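Long-range contacts in putative acetyltransferase (Streptococcus mutans, PDB 3LD2), which binds coenzyme A and, as a member of the GNAT family, probably transfers an acyl group from it to an acceptor molecule: residues 49-54 and 93-98; 38-43 and 81-86; 143-148 and 187-192; 168-173 and 183-188. All coordinates share one frame; numbering follows the deposited sequence.

Contact 1 (49-54 and 93-98); sequences VELENK and VGVLDY
Leu51 is the main link between helix 45-55 and strand 92-100, for its CB is turned to the strand and one methyl, CD2, makes most of the contact. With CG anti to the backbone N (chi1 163°), the branch descends onto the backbone of Val93 and Gly94, Leu51 CD2 lying 3.9 Å from Gly94 N. The same methyl, Leu51 CD2, is 4.2 Å from Val95 CG1, the apolar side-chain contact of the pair. Val95 answers from the strand: its chi1 of 58° sets CG1 between its own backbone N and carbonyl carbon, and its CB is directed at the helix. One residue on, Glu52 is extended beyond CG and crosses Val95 at about a right angle, Glu52 OE1 stopping 4.2 Å from Val95 CG1; its other oxygen, OE2, has a weak hydrogen bond to Trp56 in the same chain. Where strand 92-100 pairs with strand 82-88, Val93 and Gly94 are set against the single residue Ala86 in a classic beta bulge. The axes of segments 49-54 and 93-98 stand 9.1 Å apart and cross at -90°. Helix 45-55 thus covers one face of the sheet while Leu96 meets helix 126-138 on the other, the layered alpha-beta packing of the GNAT fold.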
# COMPACT_ATOMS: atom_id res chain seq x y z
N VAL A 49 2.12 -2.56 13.06
CA VAL A 49 2.48 -1.24 13.57
C VAL A 49 4.00 -0.94 13.56
O VAL A 49 4.43 0.06 12.99
CB VAL A 49 1.89 -1.00 14.96
CG1 VAL A 49 2.47 0.29 15.58
CG2 VAL A 49 0.39 -0.92 14.87
N GLU A 50 4.79 -1.81 14.17
CA GLU A 50 6.24 -1.66 14.21
C GLU A 50 6.84 -1.59 12.83
O GLU A 50 7.69 -0.74 12.56
CB GLU A 50 6.88 -2.84 14.95
CG GLU A 50 7.09 -2.61 16.44
CD GLU A 50 8.11 -1.50 16.75
OE1 GLU A 50 7.67 -0.45 17.28
OE2 GLU A 50 9.34 -1.67 16.48
N LEU A 51 6.42 -2.49 11.96
CA LEU A 51 6.95 -2.54 10.61
C LEU A 51 6.63 -1.25 9.85
O LEU A 51 7.48 -0.72 9.13
CB LEU A 51 6.38 -3.74 9.86
CG LEU A 51 6.52 -3.72 8.33
CD1 LEU A 51 7.95 -3.40 7.91
CD2 LEU A 51 6.12 -5.03 7.78
N GLU A 52 5.41 -0.76 9.99
CA GLU A 52 4.99 0.38 9.19
C GLU A 52 5.75 1.59 9.65
O GLU A 52 6.16 2.43 8.84
CB GLU A 52 3.50 0.62 9.31
CG GLU A 52 2.75 0.02 8.15
CD GLU A 52 1.27 0.22 8.25
OE1 GLU A 52 0.59 -0.80 8.30
OE2 GLU A 52 0.80 1.39 8.31
N ASN A 53 5.92 1.67 10.97
CA ASN A 53 6.52 2.85 11.55
C ASN A 53 8.04 2.86 11.31
O ASN A 53 8.68 3.90 11.46
CB ASN A 53 6.17 2.97 13.03
CG ASN A 53 4.77 3.54 13.27
OD1 ASN A 53 4.17 4.14 12.38
ND2 ASN A 53 4.26 3.36 14.47
N LYS A 54 8.61 1.73 10.90
CA LYS A 54 10.02 1.72 10.51
C LYS A 54 10.10 2.05 9.04
O LYS A 54 11.17 2.41 8.54
CB LYS A 54 10.69 0.35 10.75
CG LYS A 54 10.85 -0.06 12.22
CD LYS A 54 11.04 -1.58 12.36
CE LYS A 54 10.97 -2.01 13.84
NZ LYS A 54 11.65 -3.32 14.07
N VAL A 93 6.96 -9.72 7.55
CA VAL A 93 7.99 -9.02 6.77
C VAL A 93 7.41 -8.15 5.66
O VAL A 93 8.15 -7.48 4.94
CB VAL A 93 9.01 -10.00 6.12
CG1 VAL A 93 9.93 -10.59 7.18
CG2 VAL A 93 8.30 -11.08 5.29
N GLY A 94 6.09 -8.18 5.52
CA GLY A 94 5.40 -7.37 4.54
C GLY A 94 3.92 -7.22 4.87
O GLY A 94 3.32 -8.09 5.51
N VAL A 95 3.32 -6.10 4.45
CA VAL A 95 1.90 -5.89 4.67
C VAL A 95 1.24 -5.07 3.55
O VAL A 95 1.81 -4.10 3.05
CB VAL A 95 1.62 -5.26 6.05
CG1 VAL A 95 2.35 -3.93 6.19
CG2 VAL A 95 0.11 -5.11 6.26
N LEU A 96 0.04 -5.48 3.15
CA LEU A 96 -0.73 -4.77 2.16
C LEU A 96 -2.17 -4.64 2.65
O LEU A 96 -2.83 -5.65 2.93
CB LEU A 96 -0.69 -5.49 0.80
CG LEU A 96 -1.44 -4.77 -0.34
CD1 LEU A 96 -0.93 -5.12 -1.74
CD2 LEU A 96 -2.97 -4.97 -0.28
N ASP A 97 -2.64 -3.40 2.79
CA ASP A 97 -4.04 -3.15 3.13
C ASP A 97 -4.75 -2.53 1.94
O ASP A 97 -4.15 -1.76 1.18
CB ASP A 97 -4.16 -2.23 4.33
CG ASP A 97 -3.77 -0.81 4.01
OD1 ASP A 97 -2.59 -0.60 3.68
OD2 ASP A 97 -4.62 0.10 4.08
N TYR A 98 -6.02 -2.87 1.75
CA TYR A 98 -6.80 -2.31 0.65
C TYR A 98 -8.22 -2.01 1.04
O TYR A 98 -8.74 -2.55 2.01
CB TYR A 98 -6.76 -3.21 -0.59
CG TYR A 98 -7.39 -4.57 -0.44
CD1 TYR A 98 -8.73 -4.77 -0.75
CD2 TYR A 98 -6.63 -5.67 -0.02
CE1 TYR A 98 -9.32 -6.02 -0.64
CE2 TYR A 98 -7.21 -6.93 0.11
CZ TYR A 98 -8.56 -7.10 -0.20
OH TYR A 98 -9.17 -8.35 -0.09

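Contact 2 (38-43 and 81-86); sequences SPMLLS and THFLVA
This is an antiparallel pairing of sheet strands, continued by a side-chain cluster, where the outermost strand 35-39 lies against strand 82-88 at one edge of the sheet. Ser38 and Val85 form a hydrogen-bonded pair: Ser38 N donates to Val85 O at 3.0 Å, and Val85 N returns a bond to Ser38 O at 2.9 Å. Pro39 and Leu84 follow as a non-hydrogen-bonded pair, a place where the missing amide hydrogen of proline costs the ladder nothing. Beyond it the chain leaves the strand, yet Met40 N still reaches Phe83 O at 3.1 Å. Next to that bond the side chains of Met40, modelled as selenomethionine, and Phe83 lie alongside one another, pointing the same way, with Met40 CB 3.4 Å from Phe83 CB. Here a Met-aromatic contact forms. A chi1 of -175° carries the methionine chain straight away from its amide nitrogen, and a bend at chi3 then folds the terminal methyl over the ring: Met40 CE lies 3.7 Å from the Phe83 ring centroid as a CH-pi contact over the face, while SE approaches obliquely. Nearer the backbone, Met40 CG touches Val85 CG2 at 4.1 Å. Val48 of helix 45-55 packs against both Met40 and Val85, and Phe77 of helix 70-77 touches Met40 as well, whereas Leu84 turns to Ile133 and Phe134 of helix 126-138.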
# COMPACT_ATOMS: atom_id res chain seq x y z
N SER A 38 -0.84 -14.49 3.96
CA SER A 38 -1.99 -14.91 4.71
C SER A 38 -2.77 -13.69 5.20
O SER A 38 -2.25 -12.56 5.19
CB SER A 38 -1.53 -15.75 5.90
OG SER A 38 -0.87 -14.93 6.86
N PRO A 39 -4.04 -13.90 5.62
CA PRO A 39 -4.88 -12.83 6.18
C PRO A 39 -4.27 -12.30 7.47
O PRO A 39 -3.74 -13.08 8.26
CB PRO A 39 -6.19 -13.55 6.50
CG PRO A 39 -6.16 -14.82 5.71
CD PRO A 39 -4.75 -15.18 5.49
N MSE A 40 -4.34 -11.01 7.72
CA MSE A 40 -3.78 -10.46 8.95
C MSE A 40 -4.62 -10.87 10.18
O MSE A 40 -5.85 -10.80 10.16
CB MSE A 40 -3.66 -8.94 8.87
CG MSE A 40 -2.97 -8.32 10.08
SE MSE A 40 -3.08 -6.34 10.23
CE MSE A 40 -4.95 -6.08 10.77
N LEU A 41 -3.94 -11.27 11.25
CA LEU A 41 -4.58 -11.63 12.50
C LEU A 41 -4.63 -10.47 13.45
O LEU A 41 -3.78 -9.58 13.43
CB LEU A 41 -3.81 -12.74 13.21
CG LEU A 41 -3.76 -14.11 12.57
CD1 LEU A 41 -2.79 -14.93 13.36
CD2 LEU A 41 -5.15 -14.71 12.56
N LEU A 42 -5.62 -10.51 14.34
CA LEU A 42 -5.74 -9.48 15.33
C LEU A 42 -4.44 -9.48 16.10
O LEU A 42 -3.93 -8.44 16.48
CB LEU A 42 -6.90 -9.80 16.25
CG LEU A 42 -7.83 -8.65 16.59
CD1 LEU A 42 -8.66 -8.36 15.38
CD2 LEU A 42 -8.73 -9.04 17.76
N SER A 43 -3.90 -10.68 16.33
CA SER A 43 -2.67 -10.80 17.13
C SER A 43 -1.40 -10.36 16.37
O SER A 43 -0.34 -10.24 16.98
CB SER A 43 -2.52 -12.21 17.73
OG SER A 43 -2.32 -13.21 16.75
N THR A 81 -11.43 -2.18 5.86
CA THR A 81 -10.13 -2.29 5.21
C THR A 81 -9.61 -3.71 5.44
O THR A 81 -9.65 -4.21 6.55
CB THR A 81 -9.15 -1.29 5.80
OG1 THR A 81 -9.75 0.01 5.80
CG2 THR A 81 -7.87 -1.26 4.97
N HIS A 82 -9.13 -4.36 4.39
CA HIS A 82 -8.58 -5.70 4.54
C HIS A 82 -7.05 -5.69 4.48
O HIS A 82 -6.46 -4.82 3.84
CB HIS A 82 -9.16 -6.61 3.47
CG HIS A 82 -10.63 -6.39 3.23
ND1 HIS A 82 -11.59 -6.63 4.19
CD2 HIS A 82 -11.29 -5.95 2.14
CE1 HIS A 82 -12.78 -6.34 3.70
NE2 HIS A 82 -12.63 -5.92 2.46
N PHE A 83 -6.41 -6.65 5.16
CA PHE A 83 -4.95 -6.71 5.26
C PHE A 83 -4.38 -8.06 4.83
O PHE A 83 -4.74 -9.11 5.36
CB PHE A 83 -4.48 -6.44 6.69
CG PHE A 83 -4.90 -5.10 7.25
CD1 PHE A 83 -3.95 -4.13 7.52
CD2 PHE A 83 -6.23 -4.83 7.53
CE1 PHE A 83 -4.31 -2.90 8.06
CE2 PHE A 83 -6.61 -3.60 8.06
CZ PHE A 83 -5.63 -2.63 8.33
N LEU A 84 -3.47 -8.04 3.86
CA LEU A 84 -2.66 -9.21 3.55
C LEU A 84 -1.31 -9.03 4.22
O LEU A 84 -0.73 -7.92 4.24
CB LEU A 84 -2.48 -9.36 2.05
CG LEU A 84 -3.80 -9.54 1.29
CD1 LEU A 84 -3.55 -9.57 -0.20
CD2 LEU A 84 -4.52 -10.80 1.74
N VAL A 85 -0.79 -10.11 4.78
CA VAL A 85 0.48 -10.05 5.48
C VAL A 85 1.45 -11.12 4.94
O VAL A 85 1.04 -12.19 4.50
CB VAL A 85 0.23 -10.14 6.99
CG1 VAL A 85 1.19 -11.08 7.66
CG2 VAL A 85 0.29 -8.76 7.63
N ALA A 86 2.74 -10.81 4.90
CA ALA A 86 3.70 -11.83 4.49
C ALA A 86 4.61 -12.18 5.65
O ALA A 86 5.05 -11.31 6.40
CB ALA A 86 4.49 -11.38 3.27

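Contact 3 (143-148 and 187-192); sequences QKVLIH and YSYDLE
Backbone hydrogen bonds carry most of the joint between Val145, Ile147 and the strand that holds Tyr187 and Tyr189. The strands run antiparallel, at 169°, and Val145/Tyr189 and Ile147/Tyr187 are hydrogen-bonded pairs exchanging two bonds each, with Val145 N to Tyr189 O at 2.9 Å and Ile147 N to Tyr187 O at 2.8 Å. At the end of the ladder Gln143 O accepts Glu192 N at 3.1 Å, together with a weak bond from Leu191 N. The apolar contacts lie on the face of Val145 and Ile147. Val145 CB and Tyr189 CB run side by side, 3.7 Å apart, and Val145 CG2 meets Leu191 CD2, the two side chains crossing at a slant. Ile147 CG1, brought to this face by a chi1 of 53°, meets Tyr187 CB at 3.7 Å. On the other face, Lys144 stretches out to put its CE 3.8 Å from Ser188 CB, and both polar ends continue to Glu168. Phe165 packs against Val145, Tyr187 and Tyr189, and helix 154-162 contributes Tyr160 and Val157 to the same face. In the GNAT sheet strand 180-190 flanks strand 144-150 on the side away from its parallel neighbour 110-117, which carries the coenzyme A-binding residues Ile115 and Val117.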
# COMPACT_ATOMS: atom_id res chain seq x y z
N GLN A 143 -13.45 -2.50 -10.79
CA GLN A 143 -13.12 -2.29 -12.19
C GLN A 143 -11.70 -1.76 -12.32
O GLN A 143 -10.98 -2.06 -13.28
CB GLN A 143 -14.08 -1.26 -12.82
CG GLN A 143 -15.51 -1.74 -12.99
CD GLN A 143 -15.60 -2.90 -13.95
OE1 GLN A 143 -15.89 -4.03 -13.54
NE2 GLN A 143 -15.32 -2.64 -15.24
N LYS A 144 -11.30 -0.97 -11.32
CA LYS A 144 -10.13 -0.14 -11.44
C LYS A 144 -9.42 0.02 -10.10
O LYS A 144 -10.06 0.27 -9.07
CB LYS A 144 -10.54 1.24 -11.95
CG LYS A 144 -9.40 2.18 -12.21
CD LYS A 144 -9.87 3.60 -12.17
CE LYS A 144 -8.84 4.54 -12.80
NZ LYS A 144 -9.45 5.84 -13.17
N VAL A 145 -8.10 -0.14 -10.14
CA VAL A 145 -7.24 0.19 -9.02
C VAL A 145 -6.64 1.56 -9.25
O VAL A 145 -6.20 1.88 -10.35
CB VAL A 145 -6.05 -0.77 -8.88
CG1 VAL A 145 -5.33 -0.51 -7.58
CG2 VAL A 145 -6.50 -2.19 -8.99
N LEU A 146 -6.57 2.35 -8.20
CA LEU A 146 -5.95 3.63 -8.30
C LEU A 146 -5.14 3.98 -7.02
O LEU A 146 -5.65 3.86 -5.90
CB LEU A 146 -7.01 4.68 -8.63
CG LEU A 146 -6.53 6.07 -9.00
CD1 LEU A 146 -7.39 6.66 -10.08
CD2 LEU A 146 -6.57 6.92 -7.75
N ILE A 147 -3.89 4.42 -7.21
CA ILE A 147 -3.02 4.83 -6.11
C ILE A 147 -2.27 6.14 -6.36
O ILE A 147 -2.06 6.56 -7.50
CB ILE A 147 -1.96 3.77 -5.79
CG1 ILE A 147 -1.21 3.41 -7.06
CG2 ILE A 147 -2.61 2.53 -5.13
CD1 ILE A 147 -0.23 2.27 -6.89
N HIS A 148 -1.87 6.77 -5.27
CA HIS A 148 -1.08 7.99 -5.28
C HIS A 148 0.35 7.66 -4.85
O HIS A 148 0.54 7.05 -3.80
CB HIS A 148 -1.66 8.98 -4.29
CG HIS A 148 -2.96 9.57 -4.71
ND1 HIS A 148 -3.07 10.87 -5.16
CD2 HIS A 148 -4.20 9.04 -4.77
CE1 HIS A 148 -4.34 11.11 -5.46
NE2 HIS A 148 -5.04 10.02 -5.23
N TYR A 187 -1.22 6.37 -10.16
CA TYR A 187 -1.11 5.13 -10.92
C TYR A 187 -2.41 4.32 -10.90
O TYR A 187 -3.12 4.27 -9.90
CB TYR A 187 0.04 4.26 -10.39
CG TYR A 187 1.40 4.70 -10.88
CD1 TYR A 187 1.97 4.14 -12.01
CD2 TYR A 187 2.11 5.69 -10.21
CE1 TYR A 187 3.20 4.55 -12.47
CE2 TYR A 187 3.36 6.11 -10.66
CZ TYR A 187 3.89 5.54 -11.78
OH TYR A 187 5.12 5.95 -12.21
N SER A 188 -2.72 3.67 -12.00
CA SER A 188 -3.96 2.92 -12.01
C SER A 188 -3.74 1.56 -12.60
O SER A 188 -2.67 1.26 -13.14
CB SER A 188 -5.09 3.70 -12.71
OG SER A 188 -4.80 3.92 -14.07
N TYR A 189 -4.75 0.70 -12.47
CA TYR A 189 -4.66 -0.65 -12.99
C TYR A 189 -6.02 -1.06 -13.48
O TYR A 189 -7.01 -0.92 -12.76
CB TYR A 189 -4.18 -1.61 -11.90
CG TYR A 189 -3.69 -2.95 -12.41
CD1 TYR A 189 -2.33 -3.27 -12.39
CD2 TYR A 189 -4.58 -3.89 -12.90
CE1 TYR A 189 -1.88 -4.49 -12.86
CE2 TYR A 189 -4.14 -5.11 -13.36
CZ TYR A 189 -2.79 -5.41 -13.34
OH TYR A 189 -2.37 -6.63 -13.81
N ASP A 190 -6.08 -1.57 -14.70
CA ASP A 190 -7.35 -1.95 -15.33
C ASP A 190 -7.77 -3.35 -14.88
O ASP A 190 -7.18 -4.34 -15.31
CB ASP A 190 -7.22 -1.87 -16.86
CG ASP A 190 -8.57 -1.67 -17.57
OD1 ASP A 190 -8.69 -0.76 -18.43
OD2 ASP A 190 -9.52 -2.43 -17.26
N LEU A 191 -8.75 -3.43 -13.99
CA LEU A 191 -9.32 -4.72 -13.65
C LEU A 191 -10.24 -5.16 -14.78
O LEU A 191 -10.47 -6.35 -14.97
CB LEU A 191 -10.08 -4.67 -12.32
CG LEU A 191 -9.29 -4.88 -11.04
CD1 LEU A 191 -7.93 -5.55 -11.30
CD2 LEU A 191 -9.12 -3.56 -10.35
N GLU A 192 -10.79 -4.20 -15.50
CA GLU A 192 -11.41 -4.42 -16.82
C GLU A 192 -12.91 -4.17 -16.83
O GLU A 192 -13.34 -3.02 -17.01
CB GLU A 192 -11.02 -5.79 -17.42
CG GLU A 192 -9.72 -5.72 -18.24
CD GLU A 192 -8.65 -6.77 -17.84
OE1 GLU A 192 -8.84 -7.50 -16.84
OE2 GLU A 192 -7.61 -6.85 -18.54

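Contact 4 (168-173 and 183-188); sequences EARLTK and DDLIYS
The Arg170 guanidinium has Asp183 at its edge and Thr172 OG1 over one face, 3.4 Å above the plane and displaced toward the rim. Two nitrogens grip a single carboxylate oxygen side-on, Arg170 NE at 2.9 Å and Arg170 NH2 at 3.1 Å from Asp183 OD2. Both bonds lie close to the guanidinium plane but come from above the carboxylate plane, from the same face, the two groups being turned 53° against each other. The other oxygen, Asp183 OD1, accepts Lys173 N nearly along its C-O axis at 2.7 Å, which would keep the carboxylate from rotating as the chain turns its corner. These bonds lie at one end of the ladder of the beta hairpin formed by strands 166-177 and 180-190, which runs through Leu171 with Asp184 and Ala169 with Ile186. A classic bulge interrupts it: Glu168 N, at 2.8 Å, and Ala169 N, at 3.2 Å, both donate to Ile186 O. Extended from CG to NE, Arg170 lies alongside Leu185, Arg170 CG 3.7 Å from Leu185 CD2. Glu168 is likewise extended, and Ser188 OG donates to Glu168 OE1 at 2.6 Å, on the anti side. On the face of Leu171 and Ile186, Asp184 OD2 is hydrogen-bonded to His148 ND1 of strand 144-150.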
# COMPACT_ATOMS: atom_id res chain seq x y z
N GLU A 168 -1.32 7.45 -14.71
CA GLU A 168 -2.54 8.03 -15.25
C GLU A 168 -2.51 9.54 -15.17
O GLU A 168 -2.96 10.23 -16.06
CB GLU A 168 -3.80 7.46 -14.57
CG GLU A 168 -5.10 8.04 -15.12
CD GLU A 168 -6.34 7.19 -14.84
OE1 GLU A 168 -6.23 5.95 -14.82
OE2 GLU A 168 -7.43 7.77 -14.65
N ALA A 169 -1.92 10.06 -14.10
CA ALA A 169 -1.88 11.49 -13.94
C ALA A 169 -0.68 11.93 -13.14
O ALA A 169 -0.06 11.14 -12.42
CB ALA A 169 -3.15 11.98 -13.26
N ARG A 170 -0.38 13.21 -13.24
CA ARG A 170 0.68 13.79 -12.46
C ARG A 170 0.20 15.12 -11.92
O ARG A 170 -0.19 15.97 -12.69
CB ARG A 170 1.91 13.96 -13.33
CG ARG A 170 2.96 14.82 -12.70
CD ARG A 170 4.24 14.86 -13.51
NE ARG A 170 5.01 16.00 -13.03
CZ ARG A 170 5.36 17.04 -13.77
NH1 ARG A 170 5.03 17.09 -15.07
NH2 ARG A 170 6.05 18.03 -13.22
N LEU A 171 0.16 15.26 -10.60
CA LEU A 171 -0.19 16.53 -9.97
C LEU A 171 1.09 17.21 -9.53
O LEU A 171 1.86 16.71 -8.72
CB LEU A 171 -1.10 16.32 -8.77
CG LEU A 171 -2.41 15.58 -9.04
CD1 LEU A 171 -3.31 15.61 -7.80
CD2 LEU A 171 -3.11 16.19 -10.24
N THR A 172 1.28 18.38 -10.11
CA THR A 172 2.46 19.17 -9.99
C THR A 172 2.58 19.89 -8.66
O THR A 172 1.63 20.55 -8.19
CB THR A 172 2.44 20.19 -11.12
OG1 THR A 172 3.19 19.66 -12.22
CG2 THR A 172 3.01 21.52 -10.68
N LYS A 173 3.77 19.74 -8.07
CA LYS A 173 4.12 20.42 -6.83
C LYS A 173 3.08 20.29 -5.74
O LYS A 173 2.80 21.25 -5.04
CB LYS A 173 4.43 21.89 -7.10
CG LYS A 173 5.72 22.08 -7.87
CD LYS A 173 5.81 23.45 -8.48
CE LYS A 173 5.61 23.35 -9.98
NZ LYS A 173 4.87 24.53 -10.54
N ASP A 183 5.97 15.97 -6.53
CA ASP A 183 4.76 15.71 -7.31
C ASP A 183 4.01 14.49 -6.80
O ASP A 183 4.56 13.59 -6.15
CB ASP A 183 5.10 15.49 -8.78
CG ASP A 183 5.66 16.73 -9.46
OD1 ASP A 183 5.42 17.87 -9.00
OD2 ASP A 183 6.33 16.54 -10.49
N ASP A 184 2.73 14.43 -7.14
CA ASP A 184 1.90 13.30 -6.82
C ASP A 184 1.62 12.55 -8.10
O ASP A 184 0.97 13.07 -9.01
CB ASP A 184 0.60 13.80 -6.20
CG ASP A 184 -0.25 12.69 -5.62
OD1 ASP A 184 0.29 11.59 -5.36
OD2 ASP A 184 -1.46 12.93 -5.42
N LEU A 185 2.12 11.32 -8.21
CA LEU A 185 1.89 10.53 -9.39
C LEU A 185 0.79 9.53 -9.13
O LEU A 185 0.82 8.81 -8.13
CB LEU A 185 3.15 9.80 -9.82
CG LEU A 185 4.40 10.66 -9.94
CD1 LEU A 185 5.57 9.78 -10.36
CD2 LEU A 185 4.13 11.79 -10.92
N ILE A 186 -0.19 9.51 -10.02
CA ILE A 186 -1.39 8.73 -9.81
C ILE A 186 -1.31 7.56 -10.74
O ILE A 186 -1.31 7.75 -11.96
CB ILE A 186 -2.64 9.56 -10.08
CG1 ILE A 186 -2.70 10.69 -9.06
CG2 ILE A 186 -3.91 8.69 -10.00
CD1 ILE A 186 -3.94 11.51 -9.14
N TYR A 187 -1.22 6.37 -10.16
CA TYR A 187 -1.11 5.13 -10.92
C TYR A 187 -2.41 4.32 -10.90
O TYR A 187 -3.12 4.27 -9.90
CB TYR A 187 0.04 4.26 -10.39
CG TYR A 187 1.40 4.70 -10.88
CD1 TYR A 187 1.97 4.14 -12.01
CD2 TYR A 187 2.11 5.69 -10.21
CE1 TYR A 187 3.20 4.55 -12.47
CE2 TYR A 187 3.36 6.11 -10.66
CZ TYR A 187 3.89 5.54 -11.78
OH TYR A 187 5.12 5.95 -12.21
N SER A 188 -2.72 3.67 -12.00
CA SER A 188 -3.96 2.92 -12.01
C SER A 188 -3.74 1.56 -12.60
O SER A 188 -2.67 1.26 -13.14
CB SER A 188 -5.09 3.70 -12.71
OG SER A 188 -4.80 3.92 -14.07

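All four contacts reach one sheet, but at different depths. Contact 1 is buried and joins a helix to a strand by sparse apolar touches, whereas contacts 2, 3 and 4 are partly buried strand pairings built on backbone bonds. Contacts 1 and 2 meet through neighbouring strands 92-100 and 82-88, their segments alternating along the chain; contact 2 adds a Met-aromatic pair whose methionine also touches helix 45-55. Contacts 3 and 4 share Tyr187 and Ser188 on strand 180-190 and are tied by the Lys144-Glu168 salt bridge. Contact 4, on the other outermost strand, relies most on charge. Its centre lies about 29 Å from that of contact 2.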